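Local coordinates for polysaccharide deacetylase (Bacillus cereus, PDB 4HD5), which probably removes acetyl groups from a polysaccharide by hydrolysing carbon-nitrogen bonds other than peptide bonds, with a zinc ion bound in its barrel-like domain, at residues F140-P145 and N197-V202; I235-D240 and T265-D270. All coordinates share one frame; numbering follows the deposited sequence.

In the fold
Both contacts involve the deacetylase barrel, at different ends of it. Interaction 1 is buried, its centre about 5 Å from the centre of the whole chain, where the linker from the N-terminal antiparallel sheet runs into strand 146-149 and meets the start of strand 199-206. The centre of interaction 2 lies about 25 Å from that point, among the loops after strands 230-234 and 259-263, and this contact carries the zinc ligand His-268. The centres of the two are 29 Å apart and their nearest atoms about 14 Å, so they do not touch. Strand 199-206 relates them: it begins in interaction 1 and ends at Asp-206, which binds the same zinc as His-268 and His-264.

Interaction 1: residues F140-P145 and N197-V202; sequences FEQKVP and NKPIFV
Pro-145 and Phe-201 share the direct backbone bond of the contact: Phe-201 N donates to Pro-145 O over 3.1 Å, with the donor N nearly on the extension of the Pro-145 C=O bond and an N-H...O angle of 164°. The bond needs only the carbonyl, so a proline can fill the position and use its ring carbons for packing on Ile-200. Two waters extend the polar contact. One donates to both Lys-143 O and Pro-199 O, spanning the backbones just before the direct bond; the other accepts from Lys-198 N and donates to Gln-142 OE1. The Gln-142 chain, extended beyond CG, lays its amide over Pro-199, with NE2 3.6 Å from Pro-199 CD, while NE2 itself bonds to the carbonyls of Ile-193 and Val-196.

The apolar contacts set the branched Val-144 and Ile-200 against a ring each, Phe-201 and Pro-145. Val-144 CG1, anti to the backbone N (chi1 -174°), reaches Phe-201 CD1 at 3.4 Å, meeting the ring obliquely. Pro-145 CG touches Ile-200 CD1 at 4.0 Å, the two side chains crossing at about a right angle. Phe-187 and Trp-190 also meet the Phe-201 ring.

Ile-200 bonds through its backbone to strand 183-185, while Phe-201 bonds to Pro-145 at the entry to strand 146-149. Such parallel pairing of a strand with a neighbour on each side is characteristic of the barrel sheet of NodB-type polysaccharide deacetylases.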
# COMPACT_ATOMS: atom_id res chain seq x y z
N PHE A 140 -7.39 -10.25 -6.82
CA PHE A 140 -8.13 -9.07 -7.23
C PHE A 140 -7.40 -7.86 -6.65
O PHE A 140 -7.39 -7.66 -5.43
CB PHE A 140 -9.57 -9.14 -6.72
CG PHE A 140 -10.40 -10.21 -7.38
CD1 PHE A 140 -10.31 -11.53 -6.96
CD2 PHE A 140 -11.27 -9.90 -8.42
CE1 PHE A 140 -11.07 -12.52 -7.57
CE2 PHE A 140 -12.04 -10.88 -9.03
CZ PHE A 140 -11.94 -12.20 -8.60
N GLU A 141 -6.76 -7.08 -7.51
CA GLU A 141 -5.94 -5.95 -7.06
C GLU A 141 -6.76 -5.05 -6.17
O GLU A 141 -7.89 -4.72 -6.50
CB GLU A 141 -5.45 -5.14 -8.25
CG GLU A 141 -4.46 -5.88 -9.15
CD GLU A 141 -3.17 -6.21 -8.44
OE1 GLU A 141 -2.81 -5.52 -7.46
OE2 GLU A 141 -2.51 -7.17 -8.87
N GLN A 142 -6.21 -4.66 -5.03
CA GLN A 142 -6.93 -3.66 -4.23
C GLN A 142 -6.34 -2.28 -4.36
O GLN A 142 -5.15 -2.10 -4.66
CB GLN A 142 -7.17 -4.07 -2.78
CG GLN A 142 -6.14 -4.91 -2.05
CD GLN A 142 -6.59 -5.25 -0.63
OE1 GLN A 142 -7.78 -5.13 -0.30
NE2 GLN A 142 -5.66 -5.67 0.20
N LYS A 143 -7.21 -1.30 -4.17
CA LYS A 143 -6.84 0.10 -4.25
C LYS A 143 -6.02 0.48 -3.04
O LYS A 143 -6.22 -0.07 -1.96
CB LYS A 143 -8.08 0.97 -4.38
CG LYS A 143 -8.64 0.94 -5.79
CD LYS A 143 -10.09 1.39 -5.90
CE LYS A 143 -10.36 2.69 -5.15
NZ LYS A 143 -11.02 2.45 -3.83
N VAL A 144 -5.09 1.41 -3.23
CA VAL A 144 -4.17 1.80 -2.18
C VAL A 144 -4.14 3.32 -2.12
O VAL A 144 -3.60 3.97 -3.01
CB VAL A 144 -2.74 1.29 -2.43
CG1 VAL A 144 -1.86 1.61 -1.23
CG2 VAL A 144 -2.74 -0.21 -2.72
N PRO A 145 -4.76 3.89 -1.09
CA PRO A 145 -4.59 5.32 -0.89
C PRO A 145 -3.20 5.64 -0.36
O PRO A 145 -2.71 4.96 0.55
CB PRO A 145 -5.66 5.67 0.14
CG PRO A 145 -6.36 4.41 0.52
CD PRO A 145 -5.56 3.27 -0.02
N ASN A 197 -5.53 -6.34 5.07
CA ASN A 197 -6.78 -5.61 5.01
C ASN A 197 -6.55 -4.10 4.98
O ASN A 197 -5.74 -3.58 5.74
CB ASN A 197 -7.69 -5.98 6.18
CG ASN A 197 -8.34 -7.34 5.99
OD1 ASN A 197 -8.80 -7.67 4.89
ND2 ASN A 197 -8.38 -8.13 7.05
N LYS A 198 -7.27 -3.43 4.08
CA LYS A 198 -7.30 -1.98 4.00
C LYS A 198 -5.92 -1.36 4.08
O LYS A 198 -5.62 -0.61 5.01
CB LYS A 198 -8.20 -1.41 5.09
CG LYS A 198 -9.67 -1.76 4.92
CD LYS A 198 -10.43 -1.36 6.17
CE LYS A 198 -11.83 -1.93 6.19
NZ LYS A 198 -12.59 -1.41 7.35
N PRO A 199 -5.07 -1.66 3.10
CA PRO A 199 -3.73 -1.11 3.08
C PRO A 199 -3.77 0.39 2.84
O PRO A 199 -4.63 0.88 2.11
CB PRO A 199 -3.07 -1.84 1.91
CG PRO A 199 -4.19 -2.24 1.02
CD PRO A 199 -5.33 -2.54 1.94
N ILE A 200 -2.89 1.13 3.50
CA ILE A 200 -2.82 2.57 3.32
C ILE A 200 -1.40 3.03 3.63
O ILE A 200 -0.71 2.45 4.46
CB ILE A 200 -3.86 3.30 4.21
CG1 ILE A 200 -3.91 4.80 3.89
CG2 ILE A 200 -3.59 3.09 5.70
CD1 ILE A 200 -5.25 5.41 4.27
N PHE A 201 -0.97 4.09 2.93
CA PHE A 201 0.36 4.65 3.09
C PHE A 201 0.23 6.08 3.57
O PHE A 201 -0.30 6.93 2.86
CB PHE A 201 1.10 4.64 1.76
CG PHE A 201 1.58 3.28 1.34
CD1 PHE A 201 0.68 2.29 0.97
CD2 PHE A 201 2.94 3.00 1.29
CE1 PHE A 201 1.13 1.05 0.56
CE2 PHE A 201 3.39 1.75 0.90
CZ PHE A 201 2.49 0.77 0.54
N VAL A 202 0.69 6.35 4.78
CA VAL A 202 0.76 7.71 5.30
C VAL A 202 2.14 8.26 4.93
O VAL A 202 3.17 7.67 5.31
CB VAL A 202 0.60 7.75 6.84
CG1 VAL A 202 0.75 9.17 7.37
CG2 VAL A 202 -0.73 7.15 7.27
O HOH W 1 -8.87 -4.76 2.33
O HOH W 2 -7.06 0.16 1.12

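Interaction 2: residues I235-D240 and T265-D270; sequences IVDNVD and TATHAD. With ZN (zinc ion), chain B.
The His-268 imidazole receives the tip of Ile-235 obliquely, with Ile-235 CD1 3.7 Å from His-268 CD2. Its NE2 binds the zinc ion at 2.3 Å, and the rings of His-264 and Phe-303 meet it at steep angles, about 65° and 55°. Ile-235 CG1, anti to the carbonyl carbon (chi1 -62°), carries CD1 to the imidazole; the other branch, CG2, lies 3.4 Å from Ala-266 O. A branched apolar residue can thus pack against both the ligand ring and the loop backbone without competing for the metal.

The flat carboxylate of Asp-237 runs beside Thr-267, both side chains pointing the same way, and its OD2 comes to 3.5 Å from Thr-267 CG2. The threonine hydroxyl instead bonds to Glu-280 of helix 277-292.

His-264 and His-268, four residues apart, complete with Asp-206 the Asp-His-His zinc triad of the NodB (carbohydrate esterase 4) family, and the sequence from His-264 to His-268 (HTATH) matches its H-S/T-xx-H motif. An acetate ion, probably from the crystallisation liquor, comes within about 3 Å of the His-268 side chain at the nearest atoms.

Successive backbone amides tie the loops together. Val-236 N donates to Thr-265 O over 3.1 Å, almost straight, and Asp-237 N to Ala-266 O over 2.9 Å, on a lone pair. Both amides lie at the start of the 3-10 turn 236-238, whose first N-H groups look outward for acceptors. Thr-265 OG1 accepts from Ala-269 N at 3.2 Å and more weakly from His-268 N.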
# COMPACT_ATOMS: atom_id res chain seq x y z
N ILE A 235 14.18 16.29 2.47
CA ILE A 235 15.09 17.11 1.66
C ILE A 235 16.48 16.88 2.25
O ILE A 235 16.79 17.38 3.34
CB ILE A 235 14.74 18.61 1.69
CG1 ILE A 235 13.34 18.86 1.10
CG2 ILE A 235 15.79 19.39 0.91
CD1 ILE A 235 12.84 20.28 1.28
N VAL A 236 17.31 16.11 1.55
CA VAL A 236 18.48 15.51 2.18
C VAL A 236 19.53 16.53 2.64
O VAL A 236 20.13 16.36 3.71
CB VAL A 236 19.11 14.42 1.30
CG1 VAL A 236 20.34 13.84 1.97
CG2 VAL A 236 18.09 13.32 1.01
N ASP A 237 19.72 17.60 1.88
CA ASP A 237 20.70 18.62 2.28
C ASP A 237 20.17 19.54 3.38
O ASP A 237 20.90 20.40 3.87
CB ASP A 237 21.20 19.46 1.09
CG ASP A 237 22.12 18.68 0.16
OD1 ASP A 237 22.47 17.52 0.46
OD2 ASP A 237 22.50 19.23 -0.90
N ASN A 238 18.92 19.35 3.79
CA ASN A 238 18.40 20.08 4.96
C ASN A 238 18.52 19.32 6.27
O ASN A 238 18.13 19.84 7.32
CB ASN A 238 16.95 20.48 4.75
CG ASN A 238 16.81 21.78 3.99
OD1 ASN A 238 17.79 22.47 3.71
ND2 ASN A 238 15.58 22.14 3.67
N VAL A 239 19.06 18.11 6.24
CA VAL A 239 19.30 17.39 7.49
C VAL A 239 20.23 18.25 8.36
O VAL A 239 21.23 18.76 7.88
CB VAL A 239 19.91 15.99 7.23
CG1 VAL A 239 20.33 15.33 8.54
CG2 VAL A 239 18.89 15.11 6.51
N ASP A 240 19.88 18.43 9.63
CA ASP A 240 20.74 19.15 10.59
C ASP A 240 20.80 20.68 10.39
O ASP A 240 21.70 21.32 10.93
CB ASP A 240 22.18 18.58 10.61
CG ASP A 240 22.28 17.27 11.34
OD1 ASP A 240 21.63 17.11 12.38
OD2 ASP A 240 23.03 16.39 10.88
N THR A 265 14.72 14.43 -3.01
CA THR A 265 15.88 15.04 -3.66
C THR A 265 16.81 15.69 -2.63
O THR A 265 16.50 15.73 -1.42
CB THR A 265 15.53 16.05 -4.78
OG1 THR A 265 15.15 17.30 -4.20
CG2 THR A 265 14.42 15.51 -5.67
N ALA A 266 17.95 16.18 -3.11
CA ALA A 266 18.96 16.77 -2.23
C ALA A 266 18.57 18.17 -1.82
O ALA A 266 18.73 18.54 -0.65
CB ALA A 266 20.32 16.79 -2.90
N THR A 267 18.08 18.94 -2.78
CA THR A 267 17.89 20.37 -2.59
C THR A 267 16.47 20.81 -2.89
O THR A 267 16.21 22.00 -2.90
CB THR A 267 18.89 21.19 -3.46
OG1 THR A 267 18.58 21.04 -4.85
CG2 THR A 267 20.33 20.73 -3.19
N HIS A 268 15.56 19.86 -3.06
CA HIS A 268 14.17 20.15 -3.43
C HIS A 268 14.16 20.77 -4.83
O HIS A 268 13.54 21.79 -5.07
CB HIS A 268 13.51 21.06 -2.38
CG HIS A 268 12.03 20.91 -2.28
ND1 HIS A 268 11.16 21.96 -2.48
CD2 HIS A 268 11.26 19.83 -2.01
CE1 HIS A 268 9.92 21.53 -2.32
NE2 HIS A 268 9.95 20.24 -2.03
N ALA A 269 14.87 20.12 -5.75
CA ALA A 269 15.04 20.66 -7.09
C ALA A 269 13.78 20.51 -7.93
O ALA A 269 12.99 19.60 -7.72
CB ALA A 269 16.20 19.97 -7.79
N ASP A 270 13.61 21.43 -8.89
CA ASP A 270 12.55 21.37 -9.86
C ASP A 270 13.05 20.44 -10.98
O ASP A 270 13.74 20.86 -11.90
CB ASP A 270 12.26 22.79 -10.35
CG ASP A 270 10.91 22.92 -11.04
OD1 ASP A 270 10.34 21.90 -11.45
OD2 ASP A 270 10.44 24.06 -11.17
ZN ZN B . 8.35 19.09 -0.79